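Long-range contacts in alpha-/beta-galactoside alpha-2,3-sialyltransferase (Photobacterium phosphoreum, PDB 2ZWI), which transfers sialic acid from its CMP-activated donor to alpha- and beta-galactosides, forming alpha-2,3 linkages, and binds CMP between two domains of GT-B type: residues T180-T185 with M355-I360; V333-I338 with N359-N364. All coordinates share one frame; numbering follows the deposited sequence.

Contact 1: T180-T185 with M355-I360; sequences TNLPLT and MIELNI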
ATOM      1  N   THR A 180      18.513  -6.852  -1.570  1.00 21.28           N
ATOM      2  CA  THR A 180      18.529  -7.409  -2.930  1.00 20.82           C
ATOM      3  C   THR A 180      19.822  -7.005  -3.648  1.00 21.00           C
ATOM      4  O   THR A 180      20.727  -6.447  -3.025  1.00 20.63           O
ATOM      5  CB  THR A 180      17.294  -6.951  -3.747  1.00 20.98           C
ATOM      6  OG1 THR A 180      17.279  -5.520  -3.842  1.00 20.99           O
ATOM      7  CG2 THR A 180      15.995  -7.440  -3.091  1.00 20.09           C
ATOM      8  N   ASN A 181      19.914  -7.288  -4.948  1.00 21.27           N
ATOM      9  CA  ASN A 181      21.076  -6.874  -5.754  1.00 21.58           C
ATOM     10  C   ASN A 181      21.081  -5.381  -6.087  1.00 20.80           C
ATOM     11  O   ASN A 181      22.046  -4.878  -6.662  1.00 20.99           O
ATOM     12  CB  ASN A 181      21.175  -7.679  -7.059  1.00 22.04           C
ATOM     13  CG  ASN A 181      21.527  -9.147  -6.828  1.00 24.75           C
ATOM     14  OD1 ASN A 181      22.345  -9.484  -5.967  1.00 26.62           O
ATOM     15  ND2 ASN A 181      20.906 -10.028  -7.609  1.00 26.86           N
ATOM     16  N   LEU A 182      20.010  -4.667  -5.745  1.00 19.85           N
ATOM     17  CA  LEU A 182      19.958  -3.227  -6.035  1.00 18.67           C
ATOM     18  C   LEU A 182      20.960  -2.471  -5.155  1.00 17.89           C
ATOM     19  O   LEU A 182      20.970  -2.679  -3.941  1.00 17.18           O
ATOM     20  CB  LEU A 182      18.542  -2.681  -5.818  1.00 18.75           C
ATOM     21  CG  LEU A 182      17.369  -3.307  -6.584  1.00 19.46           C
ATOM     22  CD1 LEU A 182      16.192  -2.352  -6.509  1.00 21.05           C
ATOM     23  CD2 LEU A 182      17.720  -3.599  -8.033  1.00 21.26           C
ATOM     24  N   PRO A 183      21.823  -1.622  -5.763  1.00 17.39           N
ATOM     25  CA  PRO A 183      22.753  -0.786  -4.982  1.00 16.99           C
ATOM     26  C   PRO A 183      22.025   0.342  -4.256  1.00 16.56           C
ATOM     27  O   PRO A 183      21.823   1.423  -4.812  1.00 16.71           O
ATOM     28  CB  PRO A 183      23.711  -0.210  -6.041  1.00 17.07           C
ATOM     29  CG  PRO A 183      23.426  -0.984  -7.313  1.00 17.90           C
ATOM     30  CD  PRO A 183      21.997  -1.415  -7.214  1.00 17.71           C
ATOM     31  N   LEU A 184      21.619   0.081  -3.020  1.00 16.14           N
ATOM     32  CA  LEU A 184      20.883   1.070  -2.243  1.00 15.59           C
ATOM     33  C   LEU A 184      21.527   1.364  -0.884  1.00 15.68           C
ATOM     34  O   LEU A 184      20.873   1.900   0.024  1.00 15.47           O
ATOM     35  CB  LEU A 184      19.426   0.640  -2.087  1.00 15.29           C
ATOM     36  CG  LEU A 184      18.512   0.742  -3.316  1.00 14.16           C
ATOM     37  CD1 LEU A 184      17.176   0.033  -3.058  1.00 11.82           C
ATOM     38  CD2 LEU A 184      18.277   2.200  -3.726  1.00 13.62           C
ATOM     39  N   THR A 185      22.811   1.038  -0.764  1.00 15.75           N
ATOM     40  CA  THR A 185      23.583   1.263   0.466  1.00 16.70           C
ATOM     41  C   THR A 185      23.436   2.698   0.966  1.00 16.28           C
ATOM     42  O   THR A 185      23.215   2.924   2.155  1.00 16.50           O
ATOM     43  CB  THR A 185      25.094   0.901   0.263  1.00 16.82           C
ATOM     44  OG1 THR A 185      25.202  -0.477  -0.098  1.00 18.77           O
ATOM     45  CG2 THR A 185      25.896   1.114   1.546  1.00 18.96           C
ATOM     46  N   MET A 355      10.293  -6.249  -9.312  1.00 11.54           N
ATOM     47  CA  MET A 355       9.471  -7.412  -8.954  1.00 12.18           C
ATOM     48  C   MET A 355      10.276  -8.708  -9.078  1.00 11.96           C
ATOM     49  O   MET A 355      10.132  -9.618  -8.254  1.00 11.63           O
ATOM     50  CB  MET A 355       8.171  -7.443  -9.760  1.00 12.09           C
ATOM     51  CG  MET A 355       7.213  -6.298  -9.355  1.00 12.55           C
ATOM     52  SD  MET A 355       5.677  -6.155 -10.298  1.00 14.00           S
ATOM     53  CE  MET A 355       4.651  -7.348  -9.447  1.00 14.10           C
ATOM     54  N   ILE A 356      11.152  -8.779 -10.080  1.00 12.33           N
ATOM     55  CA  ILE A 356      12.079  -9.918 -10.174  1.00 12.49           C
ATOM     56  C   ILE A 356      13.056  -9.941  -8.991  1.00 12.76           C
ATOM     57  O   ILE A 356      13.214 -10.978  -8.332  1.00 12.47           O
ATOM     58  CB  ILE A 356      12.819  -9.955 -11.535  1.00 12.10           C
ATOM     59  CG1 ILE A 356      11.857 -10.401 -12.641  1.00 12.17           C
ATOM     60  CG2 ILE A 356      14.046 -10.870 -11.475  1.00 11.91           C
ATOM     61  CD1 ILE A 356      12.354 -10.069 -14.070  1.00 12.95           C
ATOM     62  N   GLU A 357      13.685  -8.799  -8.711  1.00 13.34           N
ATOM     63  CA  GLU A 357      14.666  -8.693  -7.612  1.00 14.67           C
ATOM     64  C   GLU A 357      14.105  -9.073  -6.241  1.00 14.44           C
ATOM     65  O   GLU A 357      14.816  -9.659  -5.412  1.00 14.60           O
ATOM     66  CB  GLU A 357      15.289  -7.294  -7.552  1.00 15.27           C
ATOM     67  CG  GLU A 357      16.155  -6.943  -8.759  1.00 19.35           C
ATOM     68  CD  GLU A 357      17.295  -7.935  -8.972  1.00 24.25           C
ATOM     69  OE1 GLU A 357      17.403  -8.507 -10.080  1.00 26.18           O
ATOM     70  OE2 GLU A 357      18.067  -8.152  -8.015  1.00 27.68           O
ATOM     71  N   LEU A 358      12.830  -8.756  -6.018  1.00 13.55           N
ATOM     72  CA  LEU A 358      12.136  -9.078  -4.765  1.00 13.50           C
ATOM     73  C   LEU A 358      11.553 -10.487  -4.721  1.00 13.88           C
ATOM     74  O   LEU A 358      10.889 -10.864  -3.751  1.00 13.78           O
ATOM     75  CB  LEU A 358      11.019  -8.062  -4.517  1.00 12.63           C
ATOM     76  CG  LEU A 358      11.497  -6.675  -4.083  1.00 10.97           C
ATOM     77  CD1 LEU A 358      10.369  -5.686  -4.222  1.00  9.88           C
ATOM     78  CD2 LEU A 358      11.985  -6.725  -2.647  1.00  9.70           C
ATOM     79  N   ASN A 359      11.801 -11.252  -5.779  1.00 14.47           N
ATOM     80  CA  ASN A 359      11.275 -12.609  -5.926  1.00 15.46           C
ATOM     81  C   ASN A 359       9.751 -12.670  -5.814  1.00 15.02           C
ATOM     82  O   ASN A 359       9.192 -13.637  -5.309  1.00 14.94           O
ATOM     83  CB  ASN A 359      11.959 -13.568  -4.936  1.00 16.23           C
ATOM     84  CG  ASN A 359      13.463 -13.543  -5.064  1.00 18.29           C
ATOM     85  OD1 ASN A 359      14.028 -14.134  -5.985  1.00 23.05           O
ATOM     86  ND2 ASN A 359      14.127 -12.848  -4.146  1.00 22.83           N
ATOM     87  N   ILE A 360       9.093 -11.611  -6.280  1.00 14.73           N
ATOM     88  CA  ILE A 360       7.639 -11.566  -6.374  1.00 14.73           C
ATOM     89  C   ILE A 360       7.197 -12.471  -7.534  1.00 14.63           C
ATOM     90  O   ILE A 360       6.133 -13.089  -7.497  1.00 14.73           O
ATOM     91  CB  ILE A 360       7.141 -10.100  -6.560  1.00 14.56           C
ATOM     92  CG1 ILE A 360       7.321  -9.318  -5.243  1.00 15.07           C
ATOM     93  CG2 ILE A 360       5.680 -10.066  -7.017  1.00 15.52           C
ATOM     94  CD1 ILE A 360       7.198  -7.808  -5.381  1.00 14.79           C
TER
HETATM   95  O   HOH W   1      18.284  -9.674  -5.963  1.00 29.71           O
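The loop T180-T185, which follows strand 168-172 of the seven-stranded N-terminal sheet, meets the C-terminal end of helix 350-357, which belongs to the other Rossmann-like domain. The contact is therefore one of the places where the two halves of this GT-B fold touch. Its tight part is carried by T180. The methyl CG2 reaches the end of the helix and lies 3.4 Å from the backbone O of E357, while L358 CD2 packs against the same methyl at 4.1 Å. The first torsion of T180 (chi1 60°) sets OG1 in the crowded position between the backbone N and the carbonyl carbon, where it hydrogen-bonds to I177 O and weakly accepts L182 N; CG2 is thus the branch turned to the helix. Deeper still, L182 crosses E357 obliquely, and its CD2 tip sits 3.8 Å from E357 CG, with Y121 and R125 of helix 114-125 packing on the same leucine.

Towards solvent the contact loosens into polar links. E357, bent at chi2, brings OE2 beside exposed N181: ND2 gives OE2 a weak hydrogen bond of 3.4 Å with an N-H...O angle of only 130°, the amide and carboxylate planes being 45° apart. Water 1 provides a second route, taking a hydrogen bond from the backbone N of N181 at 3.1 Å and donating one to E357 OE2 at 2.6 Å. Beyond E357 the helix closes in a Schellman motif at N359, and L358 O receives a hydrogen bond from R174.

Near the helix C-terminus the carboxylate of E357 may be slightly destabilised, raising its pKa, whereas its two donors, one weak, should favour the charged form. With the polar links weak or water-mediated, the contact rests mainly on T180 and L182 packing on the helix end.

Contact 2: V333-I338 with N359-N364; sequences VENKFI and NIVNRN
N335, on strand 334-340, projects at the chain that leaves helix 350-357, with CG anti to the backbone N (chi1 -170°). Followed outward, its CB lies 3.7 Å from the carbonyl O of I360, and CG passes the same oxygen at a similar separation. At the tip the amide divides. OD1 comes to 3.1 Å from I360 O, two acceptors that cannot hydrogen-bond to each other and should repel somewhat, and it also rests 3.6 Å from V361 CB. ND2 turns back to its own strand and gives a weak hydrogen bond to F337 O at 3.3 Å, along with another weak one to V318 O of the adjoining strand; these two weak bonds are consistent with the amide's rotation, which leaves OD1 facing I360 O.

Water 2 joins the backbones beside this side chain, donating to N335 O at 2.9 Å and accepting from N362 N at 3.0 Å. Three residues further along the strand the contact is apolar. I338 is extended at chi2 (-180°), which carries CD1 to within 3.8 Å of V361 CB, while CG1 meets V361 CG2 at 4.0 Å. V361 CG2 is anti to its backbone N and fills the angle between I338 and N335.

M355 of helix 350-357 packs on I338, I360 and V361, and F326 of helix 325-328 on N335, I338 and I360. Strand 334-340 runs between strands 317-321 and 366-368 of the six-stranded parallel sheet, so the contact lies within the beta-alpha-beta crossover that leads from strand 334-340 through helix 350-357 to strand 366-368.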
ATOM      1  N   VAL A 333       1.529 -17.789  -1.338  1.00 14.76           N
ATOM      2  CA  VAL A 333       0.645 -17.943  -2.499  1.00 14.83           C
ATOM      3  C   VAL A 333       1.461 -17.985  -3.797  1.00 14.50           C
ATOM      4  O   VAL A 333       2.292 -17.119  -4.049  1.00 14.92           O
ATOM      5  CB  VAL A 333      -0.614 -16.972  -2.494  1.00 15.08           C
ATOM      6  CG1 VAL A 333      -0.466 -15.843  -1.487  1.00 16.66           C
ATOM      7  CG2 VAL A 333      -1.007 -16.475  -3.891  1.00 15.39           C
ATOM      8  N   GLU A 334       1.254 -19.028  -4.583  1.00 14.35           N
ATOM      9  CA  GLU A 334       1.982 -19.209  -5.837  1.00 14.90           C
ATOM     10  C   GLU A 334       1.619 -18.147  -6.877  1.00 14.09           C
ATOM     11  O   GLU A 334       0.447 -17.934  -7.165  1.00 13.72           O
ATOM     12  CB  GLU A 334       1.716 -20.601  -6.400  1.00 14.74           C
ATOM     13  CG  GLU A 334       2.419 -20.866  -7.747  1.00 16.77           C
ATOM     14  CD  GLU A 334       1.879 -22.088  -8.484  1.00 17.58           C
ATOM     15  OE1 GLU A 334       0.842 -22.654  -8.068  1.00 22.10           O
ATOM     16  OE2 GLU A 334       2.492 -22.477  -9.501  1.00 21.75           O
ATOM     17  N   ASN A 335       2.630 -17.492  -7.444  1.00 14.00           N
ATOM     18  CA  ASN A 335       2.425 -16.566  -8.555  1.00 14.12           C
ATOM     19  C   ASN A 335       2.684 -17.289  -9.882  1.00 13.92           C
ATOM     20  O   ASN A 335       3.822 -17.637 -10.175  1.00 14.78           O
ATOM     21  CB  ASN A 335       3.363 -15.364  -8.410  1.00 14.46           C
ATOM     22  CG  ASN A 335       3.051 -14.233  -9.387  1.00 15.74           C
ATOM     23  OD1 ASN A 335       3.807 -13.269  -9.478  1.00 20.68           O
ATOM     24  ND2 ASN A 335       1.955 -14.346 -10.120  1.00 16.78           N
ATOM     25  N   LYS A 336       1.639 -17.520 -10.673  1.00 12.92           N
ATOM     26  CA  LYS A 336       1.790 -18.288 -11.907  1.00 12.21           C
ATOM     27  C   LYS A 336       2.338 -17.501 -13.102  1.00 11.70           C
ATOM     28  O   LYS A 336       3.047 -18.062 -13.936  1.00 11.12           O
ATOM     29  CB  LYS A 336       0.485 -19.010 -12.281  1.00 12.58           C
ATOM     30  CG  LYS A 336       0.108 -20.136 -11.321  1.00 11.83           C
ATOM     31  CD  LYS A 336      -0.958 -21.026 -11.920  1.00 13.27           C
ATOM     32  CE  LYS A 336      -1.399 -22.107 -10.958  1.00 13.73           C
ATOM     33  NZ  LYS A 336      -0.316 -23.047 -10.631  1.00 15.46           N
ATOM     34  N   PHE A 337       2.005 -16.210 -13.181  1.00 11.36           N
ATOM     35  CA  PHE A 337       2.427 -15.338 -14.286  1.00 11.14           C
ATOM     36  C   PHE A 337       2.039 -13.892 -13.976  1.00 11.12           C
ATOM     37  O   PHE A 337       1.058 -13.659 -13.271  1.00 10.81           O
ATOM     38  CB  PHE A 337       1.794 -15.773 -15.624  1.00 11.57           C
ATOM     39  CG  PHE A 337       0.282 -15.861 -15.597  1.00 11.33           C
ATOM     40  CD1 PHE A 337      -0.504 -14.732 -15.826  1.00 10.28           C
ATOM     41  CD2 PHE A 337      -0.353 -17.073 -15.333  1.00 11.85           C
ATOM     42  CE1 PHE A 337      -1.894 -14.805 -15.793  1.00 10.99           C
ATOM     43  CE2 PHE A 337      -1.744 -17.155 -15.298  1.00 10.84           C
ATOM     44  CZ  PHE A 337      -2.513 -16.015 -15.531  1.00 11.48           C
ATOM     45  N   ILE A 338       2.819 -12.930 -14.472  1.00 10.58           N
ATOM     46  CA  ILE A 338       2.390 -11.527 -14.482  1.00 10.38           C
ATOM     47  C   ILE A 338       2.590 -10.932 -15.874  1.00 10.85           C
ATOM     48  O   ILE A 338       3.668 -11.061 -16.461  1.00 10.83           O
ATOM     49  CB  ILE A 338       3.132 -10.639 -13.438  1.00 10.97           C
ATOM     50  CG1 ILE A 338       3.085 -11.252 -12.031  1.00 10.06           C
ATOM     51  CG2 ILE A 338       2.517  -9.244 -13.397  1.00  9.57           C
ATOM     52  CD1 ILE A 338       3.814 -10.391 -10.969  1.00 10.51           C
ATOM     53  N   ASN A 359      11.801 -11.252  -5.779  1.00 14.47           N
ATOM     54  CA  ASN A 359      11.275 -12.609  -5.926  1.00 15.46           C
ATOM     55  C   ASN A 359       9.751 -12.670  -5.814  1.00 15.02           C
ATOM     56  O   ASN A 359       9.192 -13.637  -5.309  1.00 14.94           O
ATOM     57  CB  ASN A 359      11.959 -13.568  -4.936  1.00 16.23           C
ATOM     58  CG  ASN A 359      13.463 -13.543  -5.064  1.00 18.29           C
ATOM     59  OD1 ASN A 359      14.028 -14.134  -5.985  1.00 23.05           O
ATOM     60  ND2 ASN A 359      14.127 -12.848  -4.146  1.00 22.83           N
ATOM     61  N   ILE A 360       9.093 -11.611  -6.280  1.00 14.73           N
ATOM     62  CA  ILE A 360       7.639 -11.566  -6.374  1.00 14.73           C
ATOM     63  C   ILE A 360       7.197 -12.471  -7.534  1.00 14.63           C
ATOM     64  O   ILE A 360       6.133 -13.089  -7.497  1.00 14.73           O
ATOM     65  CB  ILE A 360       7.141 -10.100  -6.560  1.00 14.56           C
ATOM     66  CG1 ILE A 360       7.321  -9.318  -5.243  1.00 15.07           C
ATOM     67  CG2 ILE A 360       5.680 -10.066  -7.017  1.00 15.52           C
ATOM     68  CD1 ILE A 360       7.198  -7.808  -5.381  1.00 14.79           C
ATOM     69  N   VAL A 361       8.045 -12.538  -8.557  1.00 14.59           N
ATOM     70  CA  VAL A 361       7.774 -13.300  -9.763  1.00 14.22           C
ATOM     71  C   VAL A 361       9.088 -13.848 -10.307  1.00 15.42           C
ATOM     72  O   VAL A 361      10.113 -13.153 -10.304  1.00 15.25           O
ATOM     73  CB  VAL A 361       7.045 -12.415 -10.830  1.00 14.65           C
ATOM     74  CG1 VAL A 361       7.907 -11.209 -11.249  1.00 11.78           C
ATOM     75  CG2 VAL A 361       6.572 -13.243 -12.046  1.00 12.38           C
ATOM     76  N   ASN A 362       9.058 -15.113 -10.727  1.00 16.23           N
ATOM     77  CA  ASN A 362      10.165 -15.735 -11.448  0.50 16.43           C
ATOM     78  C   ASN A 362      10.358 -15.003 -12.775  1.00 17.09           C
ATOM     79  O   ASN A 362       9.376 -14.672 -13.442  1.00 17.07           O
ATOM     80  CB  ASN A 362       9.843 -17.215 -11.695  0.50 16.21           C
ATOM     81  CG  ASN A 362      11.062 -18.041 -12.082  0.50 15.64           C
ATOM     82  OD1 ASN A 362      11.545 -18.853 -11.298  0.50 15.56           O
ATOM     83  ND2 ASN A 362      11.548 -17.853 -13.296  0.50 13.95           N
ATOM     84  N   ARG A 363      11.611 -14.754 -13.147  1.00 17.59           N
ATOM     85  CA  ARG A 363      11.963 -14.129 -14.423  1.00 19.45           C
ATOM     86  C   ARG A 363      11.320 -14.851 -15.623  1.00 18.86           C
ATOM     87  O   ARG A 363      10.935 -14.218 -16.607  1.00 18.88           O
ATOM     88  CB  ARG A 363      13.497 -14.079 -14.572  1.00 19.40           C
ATOM     89  CG  ARG A 363      14.009 -13.417 -15.857  1.00 22.05           C
ATOM     90  CD  ARG A 363      15.544 -13.440 -15.937  1.00 22.09           C
ATOM     91  NE  ARG A 363      16.144 -12.223 -15.385  1.00 27.38           N
ATOM     92  CZ  ARG A 363      16.553 -12.074 -14.128  1.00 27.93           C
ATOM     93  NH1 ARG A 363      16.428 -13.072 -13.250  1.00 27.68           N
ATOM     94  NH2 ARG A 363      17.083 -10.913 -13.748  1.00 28.94           N
ATOM     95  N   ASN A 364      11.204 -16.172 -15.523  1.00 18.83           N
ATOM     96  CA  ASN A 364      10.544 -16.986 -16.541  1.00 19.12           C
ATOM     97  C   ASN A 364       9.016 -16.850 -16.613  1.00 18.75           C
ATOM     98  O   ASN A 364       8.409 -17.292 -17.585  1.00 18.59           O
ATOM     99  CB  ASN A 364      10.911 -18.462 -16.366  1.00 19.43           C
ATOM    100  CG  ASN A 364      12.362 -18.747 -16.708  1.00 21.72           C
ATOM    101  OD1 ASN A 364      13.012 -17.990 -17.443  1.00 23.41           O
ATOM    102  ND2 ASN A 364      12.880 -19.842 -16.172  1.00 23.14           N
TER
HETATM  103  O   HOH W   2       6.574 -16.705 -10.651  1.00 17.83           O

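How the contacts relate
From the N terminus, T180-T185 comes first, after the seven-stranded sheet is nearly complete. The chain then runs through most of the C-terminal domain before M355-I360 returns to it, so contact 1 closes a loop of some 170 residues. Contact 2 opens inside that loop, at V333-I338, and closes a much shorter one at N359-N364. The two loops therefore cross rather than nest, contact 2 closing just after contact 1, with N359 and I360 in both segments. The same helix end serves both: E357 and L358 carry contact 1, I360 and V361 contact 2. Contact 1 thus joins the two domains, and contact 2 ties the helix exit to the six-stranded sheet on which that helix packs.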